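Local coordinates for protein 3,4-dihydroxy-2-butanone 4-phosphate synthase (Acinetobacter baumannii, PDB 6MNZ) that probably converts D-ribulose 5-phosphate to formate and 3,4-dihydroxy-2-butanone 4-phosphate, a step of riboflavin biosynthesis, with magnesium or manganese as cofactor, at residues I20-E25 and A173-L178. Numbering follows the deposited sequence.
With SO4 (sulfate ion), chain E.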
loop_
_atom_site.group_PDB
_atom_site.type_symbol
_atom_site.label_atom_id
_atom_site.label_comp_id
_atom_site.label_asym_id
_atom_site.label_seq_id
_atom_site.Cartn_x
_atom_site.Cartn_y
_atom_site.Cartn_z
ATOM N N ILE A 20 -15.737 -4.124 29.227
ATOM C CA ILE A 20 -14.853 -5.046 28.524
ATOM C C ILE A 20 -15.270 -5.098 27.062
ATOM O O ILE A 20 -16.462 -5.181 26.747
ATOM C CB ILE A 20 -14.897 -6.445 29.160
ATOM C CG1 ILE A 20 -14.393 -6.391 30.601
ATOM C CG2 ILE A 20 -14.061 -7.423 28.349
ATOM C CD1 ILE A 20 -14.681 -7.641 31.395
ATOM N N LEU A 21 -14.292 -4.979 26.169
ATOM C CA LEU A 21 -14.526 -5.019 24.730
ATOM C C LEU A 21 -13.666 -6.121 24.131
ATOM O O LEU A 21 -12.437 -6.097 24.263
ATOM C CB LEU A 21 -14.206 -3.672 24.079
ATOM C CG LEU A 21 -15.397 -2.739 23.842
ATOM C CD1 LEU A 21 -14.918 -1.379 23.358
ATOM C CD2 LEU A 21 -16.382 -3.339 22.847
ATOM N N MET A 22 -14.304 -7.039 23.416
ATOM C CA MET A 22 -13.605 -8.073 22.672
ATOM C C MET A 22 -13.566 -7.698 21.198
ATOM O O MET A 22 -14.560 -7.221 20.641
ATOM C CB MET A 22 -14.290 -9.429 22.840
ATOM C CG MET A 22 -14.328 -9.931 24.268
ATOM S SD MET A 22 -15.088 -11.562 24.409
ATOM C CE MET A 22 -16.805 -11.115 24.640
ATOM N N ASP A 23 -12.447 -8.004 20.552
ATOM C CA ASP A 23 -12.372 -7.954 19.104
ATOM C C ASP A 23 -12.698 -9.327 18.523
ATOM O O ASP A 23 -13.017 -10.277 19.241
ATOM C CB ASP A 23 -10.990 -7.482 18.663
ATOM C CG ASP A 23 -9.914 -8.519 18.917
ATOM O OD1 ASP A 23 -10.084 -9.327 19.857
ATOM O OD2 ASP A 23 -9.059 -8.695 18.023
ATOM N N ASP A 24 -12.705 -9.408 17.195
ATOM C CA ASP A 24 -13.087 -10.638 16.518
ATOM C C ASP A 24 -12.239 -11.801 17.013
ATOM O O ASP A 24 -11.037 -11.659 17.252
ATOM C CB ASP A 24 -12.938 -10.477 15.004
ATOM C CG ASP A 24 -14.104 -9.735 14.383
ATOM O OD1 ASP A 24 -14.837 -9.054 15.129
ATOM O OD2 ASP A 24 -14.315 -9.864 13.162
ATOM N N GLU A 25 -12.884 -12.955 17.196
ATOM C CA GLU A 25 -12.189 -14.111 17.746
ATOM C C GLU A 25 -10.980 -14.491 16.903
ATOM O O GLU A 25 -10.067 -15.152 17.410
ATOM C CB GLU A 25 -13.161 -15.290 17.851
ATOM C CG GLU A 25 -12.526 -16.635 18.182
ATOM C CD GLU A 25 -13.460 -17.799 17.907
ATOM O OE1 GLU A 25 -13.123 -18.644 17.051
ATOM O OE2 GLU A 25 -14.541 -17.856 18.532
ATOM N N ALA A 173 -6.998 -14.023 28.481
ATOM C CA ALA A 173 -8.402 -14.336 28.711
ATOM C C ALA A 173 -9.177 -14.316 27.400
ATOM O O ALA A 173 -9.169 -13.314 26.678
ATOM C CB ALA A 173 -9.002 -13.337 29.699
ATOM N N ARG A 174 -9.838 -15.428 27.092
ATOM C CA ARG A 174 -10.738 -15.521 25.954
ATOM C C ARG A 174 -12.181 -15.314 26.405
ATOM O O ARG A 174 -12.466 -15.089 27.584
ATOM C CB ARG A 174 -10.573 -16.871 25.254
ATOM C CG ARG A 174 -9.126 -17.285 25.051
ATOM C CD ARG A 174 -8.315 -16.178 24.397
ATOM N NE ARG A 174 -6.991 -16.640 23.994
ATOM C CZ ARG A 174 -6.113 -15.906 23.319
ATOM N NH1 ARG A 174 -6.408 -14.660 22.976
ATOM N NH2 ARG A 174 -4.965 -16.440 22.927
ATOM N N ARG A 175 -13.102 -15.370 25.436
ATOM C CA ARG A 175 -14.501 -15.042 25.700
ATOM C C ARG A 175 -15.003 -15.730 26.963
ATOM O O ARG A 175 -15.536 -15.079 27.870
ATOM C CB ARG A 175 -15.360 -15.437 24.495
ATOM C CG ARG A 175 -16.845 -15.115 24.639
ATOM C CD ARG A 175 -17.697 -15.956 23.694
ATOM N NE ARG A 175 -17.654 -17.379 24.024
ATOM C CZ ARG A 175 -18.280 -18.327 23.334
ATOM N NH1 ARG A 175 -19.040 -18.007 22.294
ATOM N NH2 ARG A 175 -18.145 -19.601 23.680
ATOM N N ALA A 176 -14.791 -17.044 27.061
ATOM C CA ALA A 176 -15.192 -17.780 28.256
ATOM C C ALA A 176 -14.668 -17.109 29.519
ATOM O O ALA A 176 -15.440 -16.755 30.417
ATOM C CB ALA A 176 -14.695 -19.223 28.167
ATOM N N ASP A 177 -13.353 -16.887 29.585
ATOM C CA ASP A 177 -12.762 -16.302 30.783
ATOM C C ASP A 177 -13.141 -14.835 30.941
ATOM O O ASP A 177 -13.294 -14.355 32.071
ATOM C CB ASP A 177 -11.242 -16.453 30.742
ATOM C CG ASP A 177 -10.807 -17.854 30.359
ATOM O OD1 ASP A 177 -10.770 -18.729 31.249
ATOM O OD2 ASP A 177 -10.604 -18.104 29.152
ATOM N N LEU A 178 -13.336 -14.116 29.832
ATOM C CA LEU A 178 -13.740 -12.718 29.926
ATOM C C LEU A 178 -15.161 -12.591 30.460
ATOM O O LEU A 178 -15.444 -11.712 31.284
ATOM C CB LEU A 178 -13.622 -12.040 28.561
ATOM C CG LEU A 178 -12.224 -11.976 27.944
ATOM C CD1 LEU A 178 -12.326 -11.506 26.506
ATOM C CD2 LEU A 178 -11.295 -11.067 28.733
HETATM S S SO4 E . -3.633 -19.330 24.648
HETATM O O1 SO4 E . -3.508 -17.997 25.229
HETATM O O2 SO4 E . -5.045 -19.632 24.423
HETATM O O3 SO4 E . -2.918 -19.369 23.376
HETATM O O4 SO4 E . -3.062 -20.317 25.561
#
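M22 and L178 carry an apolar contact between a strand and the first turn of a helix. The M22 and L178 side chains lie alongside one another, pointing opposite ways, with M22 CG 3.4 Å from L178 CD1 and the sulfur beside the same methyl. A bend at the last torsion of M22 (chi3 -89°) turns its methyl away from L178 toward R175, where CE lies 4.0 Å from R175 CG and SD rests 3.8 Å from R175 CA. R175 thus contributes its CA and the aliphatic CB and CG. I20 adds a looser touch, its CD1 being 4.1 Å from L178 O.

The hydrogen bonds lie within the helix start, not across the contact. R174 occupies the N-cap position, and its O accepts the backbone N-H of L178, while R174 N makes a weak hydrogen bond to D177 OD2. R174 NH2 also bonds weakly to O1 of a sulfate, probably from the crystallisation liquor.

M22 lies about 6 Å, side chain to side chain, from H143, a predicted metal ligand, so the packing borders the probable active site. In the synthase domain, strand 19-22 lies between strands 31-36 and 188-191 of a mixed sheet. Helix 175-184 packs on one face of the sheet, where I189 touches I20, M22 and L178, and I165 touches I20 and L178, while L21 points to the other face, toward A146 and L150 of helix 143-153.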